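Local structure of oligopeptide-binding protein appA (Bacillus subtilis, 1XOC) at residues Leu80-Lys85 and Gly146-Asn151; Phe190-Trp193 and Gln197-Lys200; Ile310-Ser313 and Asn318-Lys321; Ala342-Thr347 and Lys358-Thr363; Asn491-Pro496 and Lys507-Asn512. The protein binds oligopeptides, such as the nonapeptide held in this structure, as the solute-binding component of an ABC permease that can replace the OPP system in sporulation and genetic competence. One frame throughout, in Å; residues are numbered along the deposited sequence.

How the contacts relate
Contacts 1, 3 and 5 are buried, whereas contacts 2 and 4 are partly buried; contact 4, with its centre about 33 Å from that of the chain, lies farthest out. None touches another. Contact 1 sets a strand against a helix, contact 2 pairs the two strands of a hairpin, and contact 3 folds one loop back on itself. Contacts 4 and 5 both reach the large mixed sheet, on opposite sides of the chain's centre. Only contact 2 has direct hydrogen bonds between its segments; contacts 1, 3 and 4 rest mainly on aromatic and apolar packing, and contact 5 on sparse van der Waals approaches. Contacts 1 and 5 also reach the bound peptide.

Contact 1 (Leu80-Lys85 and Gly146-Asn151); sequences LAYDVK and GNFYNN
Phe-148 and Tyr-149 approach the Tyr-82 ring obliquely from the same side of its plane, Phe-148 by the CD1/CE1 flank and Tyr-149 by CE2. CD1 of Tyr-82 lies 3.7 Å from CD2 of Phe-148; the side chains slide past each other in opposite directions, the ring planes at 44°. CE2 of Tyr-82 comes to 3.9 Å from CD2 of Tyr-149, whose side chain crosses it at about a right angle. Both helix residues carry CG opposite the backbone N (chi1 180°), which swings their rings to the strand. The hydroxyl end is polar: a water sits 2.8 Å from Tyr-82 OH and accepts from Tyr-149 N at 3.0 Å, tying the phenol to the helix backbone; Glu-75 bonds it weakly. The contact lays helix 147-155 against strand 81-86, a middle strand of a five-stranded antiparallel sheet in this solute-binding protein; Phe-139 and Leu-141 of the adjacent strand extend the packing around Phe-148. Farther out, Gly-146 O takes Asn-150 N and, from the opposite face of its plane, Asn-150 ND2 at 2.9 Å. Asn-151 ND2 donates to Asn-147 OD1 at 2.8 Å, while Asn-151 OD1 is hydrogen-bonded to the backbone of the bound peptide.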
# COMPACT_ATOMS: atom_id res chain seq x y z
N LEU A 80 -14.11 11.21 20.80
CA LEU A 80 -13.91 9.98 21.57
C LEU A 80 -14.98 8.91 21.32
O LEU A 80 -14.89 7.80 21.85
CB LEU A 80 -13.81 10.31 23.05
CG LEU A 80 -12.53 11.06 23.44
CD1 LEU A 80 -12.59 11.57 24.87
CD2 LEU A 80 -11.32 10.15 23.21
N ALA A 81 -15.97 9.21 20.48
CA ALA A 81 -16.93 8.20 20.10
C ALA A 81 -17.57 8.54 18.74
O ALA A 81 -17.63 9.71 18.37
CB ALA A 81 -18.02 8.03 21.18
N TYR A 82 -18.06 7.51 18.06
CA TYR A 82 -18.75 7.65 16.77
C TYR A 82 -19.97 6.77 16.76
O TYR A 82 -19.87 5.60 16.96
CB TYR A 82 -17.84 7.27 15.60
CG TYR A 82 -16.69 8.21 15.47
CD1 TYR A 82 -15.55 8.07 16.25
CD2 TYR A 82 -16.76 9.32 14.62
CE1 TYR A 82 -14.50 8.97 16.18
CE2 TYR A 82 -15.72 10.19 14.52
CZ TYR A 82 -14.60 10.06 15.32
OH TYR A 82 -13.61 10.99 15.20
N ASP A 83 -21.14 7.37 16.54
CA ASP A 83 -22.43 6.65 16.43
C ASP A 83 -22.74 6.47 14.97
O ASP A 83 -22.87 7.46 14.23
CB ASP A 83 -23.53 7.51 17.11
CG ASP A 83 -24.88 6.80 17.23
OD1 ASP A 83 -24.95 5.56 16.98
OD2 ASP A 83 -25.85 7.49 17.63
N VAL A 84 -22.82 5.21 14.53
CA VAL A 84 -22.92 4.88 13.12
C VAL A 84 -24.19 4.11 12.84
O VAL A 84 -24.45 3.10 13.44
CB VAL A 84 -21.73 4.02 12.70
CG1 VAL A 84 -21.87 3.48 11.23
CG2 VAL A 84 -20.43 4.78 12.88
N LYS A 85 -25.01 4.65 11.95
CA LYS A 85 -26.21 3.97 11.48
C LYS A 85 -25.89 3.34 10.14
O LYS A 85 -25.31 3.98 9.28
CB LYS A 85 -27.35 4.97 11.35
CG LYS A 85 -27.77 5.53 12.71
CD LYS A 85 -28.88 6.58 12.63
CE LYS A 85 -29.14 7.27 14.03
NZ LYS A 85 -27.89 7.85 14.71
N GLY A 146 -7.37 10.81 14.65
CA GLY A 146 -8.00 10.96 13.34
C GLY A 146 -7.87 9.78 12.40
O GLY A 146 -8.60 9.68 11.40
N ASN A 147 -6.96 8.86 12.70
CA ASN A 147 -6.89 7.64 11.90
C ASN A 147 -8.15 6.80 11.95
O ASN A 147 -8.41 6.00 11.04
CB ASN A 147 -5.70 6.77 12.28
CG ASN A 147 -4.46 7.24 11.66
OD1 ASN A 147 -4.18 6.91 10.49
ND2 ASN A 147 -3.70 8.04 12.39
N PHE A 148 -8.93 6.93 13.02
CA PHE A 148 -10.12 6.12 13.10
C PHE A 148 -11.14 6.54 12.04
O PHE A 148 -11.52 5.72 11.18
CB PHE A 148 -10.77 6.07 14.49
CG PHE A 148 -11.98 5.22 14.51
CD1 PHE A 148 -11.90 3.85 14.42
CD2 PHE A 148 -13.23 5.78 14.44
CE1 PHE A 148 -13.03 3.09 14.37
CE2 PHE A 148 -14.34 5.00 14.37
CZ PHE A 148 -14.24 3.66 14.32
N TYR A 149 -11.62 7.78 12.10
CA TYR A 149 -12.60 8.21 11.13
C TYR A 149 -12.04 8.13 9.70
O TYR A 149 -12.76 7.79 8.75
CB TYR A 149 -13.07 9.64 11.47
CG TYR A 149 -14.09 10.17 10.49
CD1 TYR A 149 -13.70 10.91 9.39
CD2 TYR A 149 -15.44 9.85 10.62
CE1 TYR A 149 -14.64 11.36 8.47
CE2 TYR A 149 -16.38 10.29 9.68
CZ TYR A 149 -15.96 11.05 8.63
OH TYR A 149 -16.87 11.51 7.70
N ASN A 150 -10.77 8.50 9.53
CA ASN A 150 -10.25 8.81 8.20
C ASN A 150 -9.61 7.62 7.54
O ASN A 150 -9.40 7.62 6.33
CB ASN A 150 -9.29 10.00 8.22
CG ASN A 150 -9.97 11.29 8.57
OD1 ASN A 150 -10.63 11.90 7.72
ND2 ASN A 150 -9.84 11.73 9.82
N ASN A 151 -9.29 6.61 8.33
CA ASN A 151 -8.65 5.40 7.78
C ASN A 151 -9.33 4.08 8.16
O ASN A 151 -9.53 3.22 7.30
CB ASN A 151 -7.16 5.37 8.14
CG ASN A 151 -6.32 6.32 7.30
OD1 ASN A 151 -6.63 6.59 6.13
ND2 ASN A 151 -5.23 6.83 7.90
O HOH W 1 -11.27 9.68 14.37

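Contact 2 (Phe190-Trp193 and Gln197-Lys200)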
# COMPACT_ATOMS: atom_id res chain seq x y z
N PHE A 190 -17.13 -13.67 -5.69
CA PHE A 190 -16.05 -14.59 -6.04
C PHE A 190 -16.54 -15.75 -6.88
O PHE A 190 -17.50 -16.40 -6.53
CB PHE A 190 -15.40 -15.10 -4.74
CG PHE A 190 -14.25 -16.05 -4.94
CD1 PHE A 190 -12.96 -15.57 -5.07
CD2 PHE A 190 -14.48 -17.41 -5.03
CE1 PHE A 190 -11.89 -16.47 -5.24
CE2 PHE A 190 -13.42 -18.31 -5.21
CZ PHE A 190 -12.13 -17.83 -5.32
N LYS A 191 -15.85 -16.01 -7.99
CA LYS A 191 -16.11 -17.21 -8.79
C LYS A 191 -14.99 -18.25 -8.71
O LYS A 191 -15.25 -19.42 -8.46
CB LYS A 191 -16.37 -16.81 -10.24
CG LYS A 191 -16.74 -17.99 -11.14
CD LYS A 191 -16.93 -17.59 -12.59
CE LYS A 191 -17.61 -18.70 -13.35
NZ LYS A 191 -17.06 -20.05 -12.96
N GLU A 192 -13.75 -17.84 -8.95
CA GLU A 192 -12.65 -18.79 -9.06
C GLU A 192 -11.32 -18.09 -8.84
O GLU A 192 -11.16 -16.94 -9.22
CB GLU A 192 -12.65 -19.39 -10.45
CG GLU A 192 -11.61 -20.49 -10.60
CD GLU A 192 -11.52 -21.08 -12.01
OE1 GLU A 192 -12.13 -20.50 -12.95
OE2 GLU A 192 -10.83 -22.14 -12.15
N TRP A 193 -10.39 -18.78 -8.19
CA TRP A 193 -9.00 -18.35 -8.11
C TRP A 193 -8.11 -19.52 -8.55
O TRP A 193 -7.91 -20.51 -7.81
CB TRP A 193 -8.65 -17.87 -6.70
CG TRP A 193 -7.24 -17.39 -6.50
CD1 TRP A 193 -6.24 -17.28 -7.43
CD2 TRP A 193 -6.69 -16.95 -5.27
NE1 TRP A 193 -5.09 -16.78 -6.83
CE2 TRP A 193 -5.34 -16.57 -5.51
CE3 TRP A 193 -7.20 -16.81 -3.97
CZ2 TRP A 193 -4.51 -16.05 -4.49
CZ3 TRP A 193 -6.38 -16.32 -2.97
CH2 TRP A 193 -5.04 -15.97 -3.23
N GLN A 197 -2.58 -17.72 -11.90
CA GLN A 197 -3.10 -17.39 -13.21
C GLN A 197 -4.11 -16.25 -13.14
O GLN A 197 -3.94 -15.25 -13.82
CB GLN A 197 -3.75 -18.59 -13.85
CG GLN A 197 -2.79 -19.71 -14.10
CD GLN A 197 -3.34 -20.72 -15.07
OE1 GLN A 197 -3.33 -21.91 -14.79
NE2 GLN A 197 -3.87 -20.24 -16.20
N TYR A 198 -5.18 -16.45 -12.39
CA TYR A 198 -6.23 -15.41 -12.33
C TYR A 198 -7.22 -15.60 -11.19
O TYR A 198 -7.41 -16.66 -10.68
CB TYR A 198 -7.03 -15.36 -13.64
CG TYR A 198 -7.78 -16.64 -13.94
CD1 TYR A 198 -7.24 -17.60 -14.77
CD2 TYR A 198 -9.03 -16.88 -13.37
CE1 TYR A 198 -7.93 -18.77 -15.02
CE2 TYR A 198 -9.73 -18.05 -13.63
CZ TYR A 198 -9.17 -18.98 -14.45
OH TYR A 198 -9.86 -20.16 -14.70
N ILE A 199 -7.88 -14.50 -10.87
CA ILE A 199 -9.04 -14.48 -9.98
C ILE A 199 -10.18 -13.92 -10.83
O ILE A 199 -10.07 -12.82 -11.38
CB ILE A 199 -8.81 -13.55 -8.78
CG1 ILE A 199 -7.65 -14.11 -7.94
CG2 ILE A 199 -10.08 -13.41 -7.97
CD1 ILE A 199 -7.08 -13.18 -6.96
N LYS A 200 -11.28 -14.67 -10.89
CA LYS A 200 -12.46 -14.26 -11.65
C LYS A 200 -13.60 -13.92 -10.69
O LYS A 200 -13.91 -14.69 -9.78
CB LYS A 200 -12.91 -15.39 -12.58
CG LYS A 200 -13.95 -14.93 -13.62
CD LYS A 200 -14.20 -16.04 -14.59
CE LYS A 200 -15.49 -15.86 -15.40
NZ LYS A 200 -16.01 -17.20 -15.84
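Lys-200 O is gripped by two consecutive backbone amides, Lys-191 N at 3.0 Å and Glu-192 N at 3.3 Å, the signature of a classic beta bulge in the hairpin of strands 188-194 and 198-203. The Glu-192 amide comes in on a carbonyl lone pair. Returning the pairing, Lys-200 N donates to Glu-192 O at 2.8 Å and nearly straight (167°), so Glu-192 and Lys-200 form a hydrogen-bonded antiparallel pair. Trp-193 and Ile-199 follow as a non-hydrogen-bonded pair, their side chains on the buried face of the sheet. There CG1 of Ile-199 stands over the five-membered ring of Trp-193, 3.6 Å from its centroid, a CH-pi contact; Glu-31 takes the indole NE1 and Lys-180 makes a cation-pi contact with the ring. Strand 188-194 is outermost in its four-stranded sheet, with strand 216-221 flanking the hairpin's other strand. On the opposite face the Lys-191 and Lys-200 chains run side by side, pointing the same way. Their NZ atoms are 4.2 Å apart, and the two like charges would probably disfavour each other. Tyr-198 is turned with CG between its backbone N and carbonyl carbon (chi1 63°), which brings the phenol back over the hairpin; its OH donates to Glu-192 OE1 at 2.9 Å, meeting that oxygen from above the carboxylate plane.

Contact 3 (Ile310-Ser313 and Asn318-Lys321)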
# COMPACT_ATOMS: atom_id res chain seq x y z
N ILE A 310 10.86 13.22 0.71
CA ILE A 310 9.94 13.25 1.85
C ILE A 310 9.06 11.99 1.84
O ILE A 310 8.61 11.56 0.78
CB ILE A 310 9.09 14.54 1.73
CG1 ILE A 310 10.01 15.75 1.82
CG2 ILE A 310 7.98 14.64 2.77
CD1 ILE A 310 9.36 17.00 1.39
N PRO A 311 8.80 11.40 3.04
CA PRO A 311 7.95 10.20 3.13
C PRO A 311 6.45 10.51 3.02
O PRO A 311 5.64 10.05 3.84
CB PRO A 311 8.32 9.65 4.52
CG PRO A 311 8.60 10.84 5.30
CD PRO A 311 9.33 11.77 4.36
N GLU A 312 6.08 11.28 2.02
CA GLU A 312 4.67 11.63 1.81
C GLU A 312 4.49 12.01 0.35
O GLU A 312 5.42 12.45 -0.30
CB GLU A 312 4.25 12.78 2.71
CG GLU A 312 2.73 13.13 2.66
CD GLU A 312 1.82 11.90 2.87
OE1 GLU A 312 1.32 11.35 1.86
OE2 GLU A 312 1.61 11.51 4.04
N SER A 313 3.29 11.80 -0.17
CA SER A 313 3.01 12.11 -1.56
C SER A 313 2.71 13.60 -1.71
O SER A 313 2.01 14.19 -0.87
CB SER A 313 1.77 11.36 -1.99
OG SER A 313 1.42 11.71 -3.29
N ASN A 318 -0.93 17.30 3.61
CA ASN A 318 0.10 17.44 4.63
C ASN A 318 1.50 17.56 4.06
O ASN A 318 2.47 17.66 4.81
CB ASN A 318 0.04 16.24 5.57
CG ASN A 318 0.62 16.54 6.93
OD1 ASN A 318 0.50 17.64 7.46
ND2 ASN A 318 1.28 15.54 7.51
N TYR A 319 1.63 17.50 2.74
CA TYR A 319 2.94 17.53 2.12
C TYR A 319 3.49 18.92 2.38
O TYR A 319 2.80 19.91 2.13
CB TYR A 319 2.84 17.23 0.64
CG TYR A 319 4.19 17.07 -0.05
CD1 TYR A 319 4.83 18.16 -0.65
CD2 TYR A 319 4.85 15.84 -0.09
CE1 TYR A 319 6.06 18.01 -1.28
CE2 TYR A 319 6.05 15.69 -0.72
CZ TYR A 319 6.65 16.76 -1.32
OH TYR A 319 7.88 16.59 -1.95
N PRO A 320 4.72 18.99 2.92
CA PRO A 320 5.28 20.27 3.35
C PRO A 320 5.76 21.09 2.17
O PRO A 320 6.76 20.74 1.55
CB PRO A 320 6.43 19.84 4.25
CG PRO A 320 6.86 18.56 3.71
CD PRO A 320 5.65 17.88 3.16
N LYS A 321 5.06 22.17 1.88
CA LYS A 321 5.32 23.00 0.72
C LYS A 321 6.65 23.78 0.81
O LYS A 321 7.33 23.99 -0.20
CB LYS A 321 4.16 23.98 0.54
CG LYS A 321 4.08 24.63 -0.83
CD LYS A 321 2.63 24.76 -1.30
CE LYS A 321 2.00 23.40 -1.60
NZ LYS A 321 0.69 23.57 -2.31
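Tyr-319 sets its ring against Ile-310 and the carbonyls of Glu-312 and Ser-313, and here the packing is tight. The ring edge faces a carbonyl: CE2 of Tyr-319 is 3.3 Å from Glu-312 O, which lies near the ring plane, while Ser-313 O approaches CD2 obliquely at 3.4 Å. At the far end, CD1 of Ile-310 touches CZ of Tyr-319 at 3.8 Å, the two side chains crossing at a slant. The same methyl meets CG of the Pro-320 ring, also at 3.8 Å, so one isoleucine tip serves both residues. Pro-320 in turn sets its CD over one face of the preceding tyrosine ring, toward its rim, which probably limits how that ring can turn. Looser is the Glu-312 side chain, whose CB stays 4.2 Å from Tyr-319 CD2 and whose remainder bends off at chi2 (51°). Its carboxylate comes back to its own backbone instead: Ser-313 N donates to Glu-312 OE1 at 2.9 Å, on the anti side. Tyr-319 is also the one touching residue that keeps some exposure to solvent, the other four being buried. Helix 463-480 backs the group, with Tyr-474 against both Glu-312 and Pro-320. No regular strand or helix is involved: this is a long connection between strand 306-307 and helix 332-341, kinked by an inverse gamma turn centred on Pro-311.

Contact 4 (Ala342-Thr347 and Lys358-Thr363)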
# COMPACT_ATOMS: atom_id res chain seq x y z
N ALA A 342 32.85 6.63 9.13
CA ALA A 342 32.07 5.62 9.85
C ALA A 342 32.83 4.31 10.11
O ALA A 342 32.25 3.36 10.62
CB ALA A 342 30.77 5.33 9.12
N GLY A 343 34.11 4.26 9.76
CA GLY A 343 34.96 3.10 10.06
C GLY A 343 35.16 2.10 8.93
O GLY A 343 35.85 1.10 9.12
N TRP A 344 34.59 2.37 7.77
CA TRP A 344 34.68 1.45 6.63
C TRP A 344 35.83 1.83 5.71
O TRP A 344 35.91 2.97 5.25
CB TRP A 344 33.36 1.41 5.85
CG TRP A 344 32.29 0.75 6.61
CD1 TRP A 344 31.37 1.36 7.43
CD2 TRP A 344 32.01 -0.66 6.67
NE1 TRP A 344 30.54 0.41 7.99
CE2 TRP A 344 30.90 -0.83 7.54
CE3 TRP A 344 32.56 -1.78 6.06
CZ2 TRP A 344 30.36 -2.08 7.82
CZ3 TRP A 344 32.02 -3.04 6.34
CH2 TRP A 344 30.92 -3.17 7.21
N LYS A 345 36.73 0.88 5.47
CA LYS A 345 37.73 1.03 4.42
C LYS A 345 38.18 -0.36 3.98
O LYS A 345 38.10 -1.31 4.74
CB LYS A 345 38.91 1.89 4.90
CG LYS A 345 39.98 1.17 5.67
CD LYS A 345 41.23 2.05 5.84
CE LYS A 345 40.99 3.22 6.81
NZ LYS A 345 40.03 4.27 6.33
N ASP A 346 38.61 -0.47 2.73
CA ASP A 346 39.11 -1.74 2.21
C ASP A 346 40.45 -1.99 2.89
O ASP A 346 41.38 -1.20 2.73
CB ASP A 346 39.26 -1.66 0.69
CG ASP A 346 39.80 -2.97 0.07
OD1 ASP A 346 40.06 -4.00 0.77
OD2 ASP A 346 40.00 -2.98 -1.16
N THR A 347 40.55 -3.08 3.65
CA THR A 347 41.77 -3.42 4.37
C THR A 347 42.39 -4.72 3.88
O THR A 347 43.29 -5.27 4.52
CB THR A 347 41.50 -3.58 5.87
OG1 THR A 347 40.51 -4.60 6.07
CG2 THR A 347 41.02 -2.28 6.46
N LYS A 358 34.34 -7.72 8.94
CA LYS A 358 33.14 -7.91 8.13
C LYS A 358 33.25 -7.11 6.84
O LYS A 358 33.74 -5.99 6.86
CB LYS A 358 31.90 -7.40 8.89
CG LYS A 358 31.17 -8.45 9.73
CD LYS A 358 29.69 -8.06 9.89
CE LYS A 358 28.89 -8.25 8.59
NZ LYS A 358 27.64 -7.45 8.54
N LYS A 359 32.78 -7.68 5.73
CA LYS A 359 32.83 -6.99 4.45
C LYS A 359 31.47 -6.40 4.17
O LYS A 359 30.47 -6.95 4.61
CB LYS A 359 33.29 -7.93 3.33
CG LYS A 359 32.28 -8.98 2.87
CD LYS A 359 32.88 -9.93 1.81
CE LYS A 359 31.79 -10.71 1.05
NZ LYS A 359 32.14 -10.99 -0.39
N PHE A 360 31.43 -5.27 3.47
CA PHE A 360 30.17 -4.60 3.17
C PHE A 360 29.58 -5.29 1.94
O PHE A 360 29.81 -4.88 0.81
CB PHE A 360 30.39 -3.11 2.91
CG PHE A 360 29.22 -2.25 3.30
CD1 PHE A 360 29.40 -1.13 4.11
CD2 PHE A 360 27.92 -2.54 2.86
CE1 PHE A 360 28.34 -0.32 4.47
CE2 PHE A 360 26.85 -1.72 3.23
CZ PHE A 360 27.07 -0.62 4.03
N SER A 361 28.82 -6.35 2.21
CA SER A 361 28.22 -7.20 1.20
C SER A 361 26.82 -7.60 1.66
O SER A 361 26.66 -8.06 2.79
CB SER A 361 29.05 -8.47 1.04
OG SER A 361 28.43 -9.36 0.13
N PHE A 362 25.83 -7.42 0.78
CA PHE A 362 24.45 -7.77 1.10
C PHE A 362 23.63 -8.07 -0.15
O PHE A 362 24.05 -7.80 -1.27
CB PHE A 362 23.78 -6.64 1.90
CG PHE A 362 23.59 -5.37 1.12
CD1 PHE A 362 22.38 -5.09 0.48
CD2 PHE A 362 24.62 -4.44 1.04
CE1 PHE A 362 22.22 -3.93 -0.24
CE2 PHE A 362 24.48 -3.29 0.33
CZ PHE A 362 23.26 -3.01 -0.30
N THR A 363 22.43 -8.60 0.08
CA THR A 363 21.48 -8.90 -0.98
C THR A 363 20.35 -7.85 -1.01
O THR A 363 19.70 -7.53 0.01
CB THR A 363 20.92 -10.31 -0.80
OG1 THR A 363 22.01 -11.25 -0.86
CG2 THR A 363 19.88 -10.66 -1.87
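Trp-344 and Phe-360 pack together across the base of a metal-binding loop, in which Asn-348, Asp-350, Ile-352 and Asp-354 hold a zinc ion; the spacing of Asp-346, Asn-348 and Asp-350 recalls the DxDxDG loops of calcium-binding proteins. The chain enters it through a Schellman motif, Gly-343 with positive phi ending helix 332-341, and leaves through the short strand 354-355, which pairs with strand 358-367. The indole lies with CG opposite its carbonyl carbon (chi1 -70°) and offers one face to Phe-360, whose edge points at it. CD1 of Phe-360 sits 3.6 Å above the indole plane, over its centre, and is 3.7 Å from Trp-344 CD2. Six-membered ring and phenyl centroids are 4.7 Å apart with planes at 54°, a tilted edge-to-face pair. Beside it, CZ3 of Trp-344 approaches Lys-358 O obliquely at 3.5 Å. Phe-360 centres an inverse gamma turn that interrupts the strand, and Val-283 of helix 281-289 touches both aromatic side chains. With no hydrogen bond between the segments, the contact probably rests on dispersion and on the slightly positive phenyl rim facing the indole pi cloud, joining the residues that flank the zinc loop.

Contact 5 (Asn491-Pro496 and Lys507-Asn512); sequences NHMAMP and KRDLYN. With ZN (zinc ion), chain E.
Asp-509, with a zinc ion about 3 Å from its side chain, turns a carboxylate toward a methionine methyl and an amide without hydrogen-bonding to either: OD2 of Asp-509 is 3.8 Å from CE of Met-493, and its OD1 is 4.0 Å from ND2 of Asn-491. This sparse contact sets the type I beta turn from Arg-508 to Tyr-511 against the end of strand 483-496, part of the large mixed sheet of this family 5 solute-binding protein. Met-493 brings its methyl to the acid by curling at both chi2 and chi3 (each -57°); the two side chains cross at about a right angle. The Asn-491 amide and the Asp-509 carboxylate stand with planes 89° apart; the polar partner of Asn-491 ND2 is instead Tyr-504 OH. Next to the turn, Lys-507 NZ is hydrogen-bonded to the backbone of the bound peptide, so this neighbourhood belongs to the binding site, while Arg-508 forms salt bridges with Asp-43 and Asp-47. The turn is closed by Tyr-511 N donating to Arg-508 O at 3.0 Å. Between Asn-491 and Met-493, His-492 points to the other face of the strand, where its NE2, with Asp-304, binds a different zinc ion at 2.0 Å.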
# COMPACT_ATOMS: atom_id res chain seq x y z
N ASN A 491 0.92 6.89 -12.52
CA ASN A 491 0.16 5.81 -13.12
C ASN A 491 -0.18 6.16 -14.57
O ASN A 491 -0.51 7.32 -14.89
CB ASN A 491 -1.14 5.60 -12.38
CG ASN A 491 -0.96 4.99 -11.03
OD1 ASN A 491 -0.11 4.14 -10.83
ND2 ASN A 491 -1.78 5.43 -10.08
N HIS A 492 -0.14 5.15 -15.44
CA HIS A 492 -0.53 5.26 -16.84
C HIS A 492 -1.54 4.17 -17.13
O HIS A 492 -1.17 3.04 -17.52
CB HIS A 492 0.69 5.11 -17.74
CG HIS A 492 1.76 6.12 -17.46
ND1 HIS A 492 2.71 5.94 -16.49
CD2 HIS A 492 2.01 7.34 -18.00
CE1 HIS A 492 3.53 6.98 -16.45
NE2 HIS A 492 3.12 7.84 -17.35
N MET A 493 -2.81 4.48 -16.91
CA MET A 493 -3.84 3.45 -16.93
C MET A 493 -4.43 3.30 -18.32
O MET A 493 -5.16 4.18 -18.81
CB MET A 493 -4.93 3.77 -15.90
CG MET A 493 -4.38 4.11 -14.53
SD MET A 493 -3.34 2.81 -13.86
CE MET A 493 -4.47 1.44 -13.90
N ALA A 494 -4.10 2.17 -18.96
CA ALA A 494 -4.68 1.80 -20.25
C ALA A 494 -6.00 1.08 -20.05
O ALA A 494 -6.10 0.23 -19.20
CB ALA A 494 -3.73 0.93 -21.00
N MET A 495 -7.00 1.45 -20.86
CA MET A 495 -8.35 0.92 -20.71
C MET A 495 -9.05 0.96 -22.07
O MET A 495 -8.60 1.65 -22.97
CB MET A 495 -9.16 1.73 -19.69
CG MET A 495 -9.34 3.16 -20.11
SD MET A 495 -9.90 4.16 -18.74
CE MET A 495 -8.39 4.30 -17.85
N PRO A 496 -10.16 0.22 -22.21
CA PRO A 496 -10.84 0.26 -23.50
C PRO A 496 -11.28 1.67 -23.89
O PRO A 496 -11.70 2.44 -23.03
CB PRO A 496 -12.06 -0.65 -23.26
CG PRO A 496 -11.64 -1.55 -22.18
CD PRO A 496 -10.84 -0.65 -21.27
N LYS A 507 -5.08 6.22 -5.56
CA LYS A 507 -4.79 5.10 -4.70
C LYS A 507 -5.45 3.78 -5.11
O LYS A 507 -4.81 2.70 -5.09
CB LYS A 507 -5.16 5.45 -3.26
CG LYS A 507 -4.79 4.31 -2.29
CD LYS A 507 -5.08 4.63 -0.83
CE LYS A 507 -4.87 3.39 0.06
NZ LYS A 507 -3.45 3.06 0.22
N ARG A 508 -6.73 3.84 -5.47
CA ARG A 508 -7.48 2.64 -5.87
C ARG A 508 -7.64 2.56 -7.38
O ARG A 508 -8.48 3.27 -7.96
CB ARG A 508 -8.85 2.59 -5.20
CG ARG A 508 -8.87 2.31 -3.74
CD ARG A 508 -9.14 0.83 -3.44
NE ARG A 508 -8.07 -0.04 -3.89
CZ ARG A 508 -6.89 -0.15 -3.28
NH1 ARG A 508 -6.64 0.55 -2.18
NH2 ARG A 508 -5.96 -0.97 -3.77
N ASP A 509 -6.85 1.70 -8.03
CA ASP A 509 -6.85 1.61 -9.50
C ASP A 509 -8.20 1.24 -10.07
O ASP A 509 -8.55 1.66 -11.16
CB ASP A 509 -5.80 0.59 -10.01
CG ASP A 509 -4.41 1.13 -9.95
OD1 ASP A 509 -4.22 2.30 -9.50
OD2 ASP A 509 -3.49 0.40 -10.40
N LEU A 510 -8.94 0.46 -9.31
CA LEU A 510 -10.25 -0.02 -9.72
C LEU A 510 -11.36 0.69 -8.95
O LEU A 510 -12.45 0.18 -8.79
CB LEU A 510 -10.34 -1.53 -9.54
CG LEU A 510 -9.21 -2.34 -10.22
CD1 LEU A 510 -9.34 -3.85 -10.01
CD2 LEU A 510 -9.15 -2.02 -11.72
N TYR A 511 -11.11 1.94 -8.55
CA TYR A 511 -12.11 2.69 -7.82
C TYR A 511 -13.44 2.72 -8.57
O TYR A 511 -13.48 3.13 -9.71
CB TYR A 511 -11.63 4.12 -7.57
CG TYR A 511 -12.64 5.02 -6.86
CD1 TYR A 511 -12.96 4.82 -5.52
CD2 TYR A 511 -13.28 6.05 -7.52
CE1 TYR A 511 -13.88 5.65 -4.86
CE2 TYR A 511 -14.20 6.85 -6.87
CZ TYR A 511 -14.50 6.62 -5.55
OH TYR A 511 -15.42 7.39 -4.87
N ASN A 512 -14.51 2.34 -7.89
CA ASN A 512 -15.88 2.44 -8.43
C ASN A 512 -16.07 1.72 -9.77
O ASN A 512 -16.89 2.12 -10.61
CB ASN A 512 -16.36 3.88 -8.45
CG ASN A 512 -17.03 4.28 -7.16
OD1 ASN A 512 -16.94 3.58 -6.13
ND2 ASN A 512 -17.68 5.43 -7.19
ZN ZN E . 3.89 9.68 -17.76